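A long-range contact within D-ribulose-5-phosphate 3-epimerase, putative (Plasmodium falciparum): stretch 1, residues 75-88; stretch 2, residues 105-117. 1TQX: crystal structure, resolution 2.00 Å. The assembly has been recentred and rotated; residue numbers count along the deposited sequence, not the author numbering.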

# COMPACT_ATOMS: atom_id res chain seq x y z
N TYR A 75 -13.24 3.30 11.13
CA TYR A 75 -14.29 3.86 10.28
C TYR A 75 -13.79 4.28 8.90
O TYR A 75 -14.05 5.40 8.45
N PRO A 76 -13.09 3.39 8.19
CA PRO A 76 -12.59 3.75 6.85
C PRO A 76 -13.68 4.19 5.87
O PRO A 76 -13.40 4.92 4.92
N GLU A 77 -14.91 3.75 6.10
CA GLU A 77 -16.03 4.11 5.24
C GLU A 77 -16.20 5.64 5.16
O GLU A 77 -16.60 6.19 4.13
N LYS A 78 -15.87 6.34 6.25
CA LYS A 78 -16.00 7.80 6.30
C LYS A 78 -15.04 8.53 5.38
O LYS A 78 -15.26 9.69 5.02
N TYR A 79 -13.96 7.86 5.00
CA TYR A 79 -12.95 8.49 4.16
C TYR A 79 -13.22 8.40 2.65
O TYR A 79 -12.65 9.17 1.88
N VAL A 80 -14.07 7.47 2.23
CA VAL A 80 -14.34 7.32 0.80
C VAL A 80 -14.84 8.59 0.09
O VAL A 80 -14.30 8.99 -0.94
N PRO A 81 -15.87 9.25 0.64
CA PRO A 81 -16.35 10.46 -0.04
C PRO A 81 -15.36 11.62 0.00
O PRO A 81 -15.49 12.58 -0.76
N LEU A 82 -14.37 11.52 0.88
CA LEU A 82 -13.37 12.57 1.03
C LEU A 82 -12.13 12.37 0.14
O LEU A 82 -11.26 13.24 0.09
N LEU A 83 -12.06 11.25 -0.55
CA LEU A 83 -10.88 10.97 -1.38
C LEU A 83 -11.24 10.53 -2.80
O LEU A 83 -10.60 9.65 -3.38
N LYS A 84 -12.27 11.16 -3.36
CA LYS A 84 -12.72 10.81 -4.71
C LYS A 84 -11.67 11.03 -5.80
O LYS A 84 -11.73 10.38 -6.84
N THR A 85 -10.73 11.94 -5.57
CA THR A 85 -9.71 12.19 -6.59
C THR A 85 -8.50 11.25 -6.52
O THR A 85 -7.62 11.34 -7.36
N SER A 86 -8.47 10.36 -5.53
CA SER A 86 -7.36 9.41 -5.41
C SER A 86 -7.59 8.24 -6.38
O SER A 86 -8.55 8.26 -7.15
N ASN A 87 -6.71 7.24 -6.35
CA ASN A 87 -6.84 6.10 -7.27
C ASN A 87 -7.19 4.77 -6.62
O ASN A 87 -7.96 3.99 -7.18
N GLN A 88 -6.61 4.49 -5.46
CA GLN A 88 -6.93 3.28 -4.74
C GLN A 88 -7.04 3.58 -3.26
O GLN A 88 -6.24 4.34 -2.72
N GLN A 105 -19.17 -5.22 1.51
CA GLN A 105 -19.99 -4.02 1.30
C GLN A 105 -19.15 -2.76 1.07
O GLN A 105 -19.47 -1.95 0.20
N LEU A 106 -18.08 -2.59 1.85
CA LEU A 106 -17.22 -1.42 1.71
C LEU A 106 -16.52 -1.47 0.35
O LEU A 106 -16.41 -0.46 -0.36
N ALA A 107 -16.05 -2.66 -0.02
CA ALA A 107 -15.37 -2.85 -1.29
C ALA A 107 -16.30 -2.47 -2.44
O ALA A 107 -15.89 -1.82 -3.40
N LYS A 108 -17.57 -2.89 -2.34
CA LYS A 108 -18.55 -2.56 -3.37
C LYS A 108 -18.68 -1.05 -3.52
O LYS A 108 -18.69 -0.52 -4.63
N GLU A 109 -18.75 -0.36 -2.39
CA GLU A 109 -18.88 1.09 -2.39
C GLU A 109 -17.65 1.76 -3.00
O GLU A 109 -17.78 2.70 -3.80
N ILE A 110 -16.47 1.29 -2.62
CA ILE A 110 -15.24 1.86 -3.16
C ILE A 110 -15.20 1.66 -4.68
O ILE A 110 -14.90 2.60 -5.42
N ARG A 111 -15.53 0.46 -5.15
CA ARG A 111 -15.54 0.20 -6.59
C ARG A 111 -16.61 1.05 -7.28
O ARG A 111 -16.42 1.49 -8.41
N ASP A 112 -17.74 1.29 -6.61
CA ASP A 112 -18.79 2.11 -7.19
C ASP A 112 -18.42 3.60 -7.27
O ASP A 112 -19.17 4.40 -7.82
N ASN A 113 -17.26 3.95 -6.70
CA ASN A 113 -16.76 5.32 -6.76
C ASN A 113 -15.67 5.35 -7.84
O ASN A 113 -14.92 6.32 -7.95
N ASN A 114 -15.61 4.29 -8.63
CA ASN A 114 -14.62 4.14 -9.70
C ASN A 114 -13.20 4.23 -9.17
O ASN A 114 -12.33 4.89 -9.75
N LEU A 115 -12.97 3.55 -8.05
CA LEU A 115 -11.66 3.52 -7.41
C LEU A 115 -11.22 2.08 -7.26
O LEU A 115 -12.05 1.18 -7.18
N TRP A 116 -9.92 1.85 -7.22
CA TRP A 116 -9.40 0.51 -6.99
C TRP A 116 -9.61 0.28 -5.49
O TRP A 116 -9.60 1.23 -4.71
N CYS A 117 -9.82 -0.97 -5.09
CA CYS A 117 -10.00 -1.27 -3.67
C CYS A 117 -8.95 -2.24 -3.17
O CYS A 117 -8.71 -3.30 -3.76

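Stretch 1 runs alongside a helix of stretch 2 and then joins its strand as a parallel neighbour. Together they bury 593 Å² of surface. Pro-76 opens the contact. Its CA-to-CB bond points sideways, and its ring, C-gamma endo, lays CG of Pro-76 3.8 Å from CD1 of Leu-106. Glu-77 also points sideways, with chi1 p. Its backbone packs here, CA of Glu-77 lying 4.4 Å from CD2 of Leu-106.

Val-80 points toward stretch 2 and is the centre of the apolar packing. Its chi1 is t. CG2 of Val-80 sits 4.1 Å from CD2 of Leu-106 and 3.9 Å from CG1 of Ile-110, so this one methyl touches residues a helical turn apart. Leu-106 points toward stretch 1, with chi1 at -147° and chi2 t. Ile-110 points sideways, with chi1 m and chi2 t. The other methyl of Val-80, CG1, lies 3.6 Å from ND2 of Asn-113. That amide is not left without a partner: ND2 of Asn-113 donates to O of Glu-109 at 2.7 Å, within its own stretch.

Leu-83 is buried but reaches stretch 2 through its carbonyl, with O of Leu-83 4.3 Å from CD1 of Leu-115. Lys-84 points sideways, chi1 m. Its amine folds back, and NZ of Lys-84 donates to O of Pro-81 at 2.8 Å. Water 1 bridges the backbones here: it donates to O of Lys-84 and to O of Asn-113, each at 2.8 Å from the water O. O of Lys-84 also lies 4.0 Å from CD2 of Leu-115.

Leu-115 fills the next part of the contact. It is m at chi1 and t at chi2. Its CA-to-CB bond points sideways, but the end of the side chain comes nearer. CD2 of Leu-115 lies a close 3.1 Å from O of Ser-86.

The CA-to-CB bond of Asn-87 points away; its carbonyl makes the contact. N of Trp-116 donates to O of Asn-87 at 2.9 Å, with a nearly straight angle of 167°. This is the only direct hydrogen bond between the stretches. Gln-88 then pairs with Trp-116. Their side chains share one face of the sheet, CB of Gln-88 lying 3.6 Å from CB of Trp-116. CA of Gln-88 also makes a CA-H...O contact with O of Trp-116 at 3.4 Å. Gln-88 is extended, t at chi1 and chi2. Its OE1 lies at the Trp-116 ring edge and is hydrogen-bonded elsewhere in the structure. Trp-116 is m at chi1, and the end of its side chain leads away.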

# COMPACT_ATOMS: atom_id res chain seq x y z
CB TYR A 75 -14.91 5.09 10.97
CG TYR A 75 -15.28 4.85 12.41
CD1 TYR A 75 -16.27 3.93 12.75
CD2 TYR A 75 -14.66 5.55 13.44
CE1 TYR A 75 -16.62 3.71 14.08
CE2 TYR A 75 -15.00 5.34 14.78
CZ TYR A 75 -15.99 4.41 15.09
OH TYR A 75 -16.35 4.19 16.40
CB PRO A 76 -11.86 2.49 6.40
CG PRO A 76 -12.62 1.39 7.10
CD PRO A 76 -12.78 1.98 8.49
CB GLU A 77 -17.32 3.47 5.76
CG GLU A 77 -17.65 3.81 7.23
CD GLU A 77 -17.07 2.82 8.25
OE1 GLU A 77 -16.16 2.03 7.90
OE2 GLU A 77 -17.53 2.85 9.41
CB LYS A 78 -15.76 8.31 7.72
CG LYS A 78 -16.79 7.86 8.74
CD LYS A 78 -16.46 8.46 10.10
CE LYS A 78 -17.47 8.03 11.16
NZ LYS A 78 -17.15 8.66 12.47
CB TYR A 79 -11.57 7.90 4.47
CG TYR A 79 -11.07 8.18 5.88
CD1 TYR A 79 -11.66 7.55 6.98
CD2 TYR A 79 -10.04 9.08 6.11
CE1 TYR A 79 -11.21 7.81 8.28
CE2 TYR A 79 -9.58 9.35 7.41
CZ TYR A 79 -10.18 8.71 8.49
OH TYR A 79 -9.74 8.95 9.78
CB VAL A 80 -15.33 6.17 0.54
CG1 VAL A 80 -15.57 6.01 -0.96
CG2 VAL A 80 -14.77 4.86 1.11
CB PRO A 81 -17.66 10.77 0.69
CG PRO A 81 -17.40 10.26 2.07
CD PRO A 81 -16.69 8.94 1.82
CB LEU A 82 -12.91 12.65 2.49
CG LEU A 82 -14.01 12.75 3.56
CD1 LEU A 82 -13.39 12.67 4.95
CD2 LEU A 82 -14.77 14.06 3.39
CB LEU A 83 -10.03 9.89 -0.70
CG LEU A 83 -9.43 10.27 0.67
CD1 LEU A 83 -9.01 9.02 1.43
CD2 LEU A 83 -8.24 11.22 0.46
CB LYS A 84 -13.97 11.63 -5.08
CG LYS A 84 -15.21 11.38 -4.22
CD LYS A 84 -16.41 12.14 -4.81
CE LYS A 84 -17.63 12.08 -3.92
NZ LYS A 84 -17.51 12.95 -2.71
CB THR A 85 -9.20 13.66 -6.56
OG1 THR A 85 -8.57 13.92 -5.30
CG2 THR A 85 -10.36 14.63 -6.78
CB SER A 86 -7.24 8.90 -3.97
OG SER A 86 -6.69 9.91 -3.14
CB ASN A 87 -5.55 5.97 -8.10
CG ASN A 87 -5.41 7.07 -9.11
OD1 ASN A 87 -6.14 7.11 -10.11
ND2 ASN A 87 -4.49 7.99 -8.87
CB GLN A 88 -5.88 2.18 -4.93
CG GLN A 88 -6.12 0.97 -4.02
CD GLN A 88 -5.25 -0.22 -4.36
OE1 GLN A 88 -5.70 -1.18 -4.97
NE2 GLN A 88 -3.98 -0.17 -3.95
CB GLN A 105 -20.94 -3.81 2.48
CG GLN A 105 -21.86 -2.60 2.35
CD GLN A 105 -22.73 -2.65 1.09
OE1 GLN A 105 -23.32 -3.68 0.77
NE2 GLN A 105 -22.82 -1.53 0.39
CB LEU A 106 -16.17 -1.38 2.82
CG LEU A 106 -15.71 -0.02 3.35
CD1 LEU A 106 -14.40 -0.19 4.11
CD2 LEU A 106 -15.53 0.98 2.22
CB ALA A 107 -14.90 -4.29 -1.44
CB LYS A 108 -19.93 -3.15 -3.01
CG LYS A 108 -20.04 -4.66 -3.19
CD LYS A 108 -21.47 -5.13 -2.90
CE LYS A 108 -21.63 -6.62 -3.15
NZ LYS A 108 -23.01 -7.08 -2.81
CB GLU A 109 -19.09 1.60 -0.96
CG GLU A 109 -20.38 1.09 -0.34
CD GLU A 109 -20.59 1.58 1.08
OE1 GLU A 109 -21.60 1.19 1.70
OE2 GLU A 109 -19.75 2.36 1.58
CB ILE A 110 -14.00 1.22 -2.49
CG1 ILE A 110 -13.92 1.70 -1.03
CG2 ILE A 110 -12.73 1.61 -3.25
CD1 ILE A 110 -12.77 1.11 -0.23
CB ARG A 111 -15.78 -1.29 -6.89
CG ARG A 111 -14.75 -2.27 -6.30
CD ARG A 111 -13.30 -1.85 -6.56
NE ARG A 111 -12.92 -1.83 -7.97
CZ ARG A 111 -12.65 -2.91 -8.71
NH1 ARG A 111 -12.71 -4.13 -8.18
NH2 ARG A 111 -12.29 -2.76 -9.98
CB ASP A 112 -20.12 1.96 -6.43
CG ASP A 112 -20.84 0.67 -6.79
OD1 ASP A 112 -20.46 0.03 -7.79
OD2 ASP A 112 -21.80 0.31 -6.08
CB ASN A 113 -16.17 5.75 -5.41
CG ASN A 113 -17.21 6.31 -4.46
OD1 ASN A 113 -17.47 7.52 -4.44
ND2 ASN A 113 -17.81 5.44 -3.67
CB ASN A 114 -14.85 5.20 -10.79
CG ASN A 114 -16.18 5.03 -11.48
OD1 ASN A 114 -16.57 3.92 -11.84
ND2 ASN A 114 -16.90 6.13 -11.67
CB LEU A 115 -11.75 4.15 -6.02
CG LEU A 115 -12.11 5.64 -5.91
CD1 LEU A 115 -12.53 5.96 -4.47
CD2 LEU A 115 -10.92 6.47 -6.33
CB TRP A 116 -7.91 0.44 -7.30
CG TRP A 116 -7.59 0.07 -8.71
CD1 TRP A 116 -8.34 0.31 -9.82
CD2 TRP A 116 -6.40 -0.59 -9.17
NE1 TRP A 116 -7.70 -0.15 -10.95
CE2 TRP A 116 -6.51 -0.71 -10.58
CE3 TRP A 116 -5.26 -1.09 -8.54
CZ2 TRP A 116 -5.51 -1.32 -11.36
CZ3 TRP A 116 -4.26 -1.69 -9.31
CH2 TRP A 116 -4.40 -1.80 -10.71
CB CYS A 117 -11.39 -1.87 -3.41
SG CYS A 117 -11.63 -2.40 -1.67
O HOH W 1 -13.94 8.74 -7.08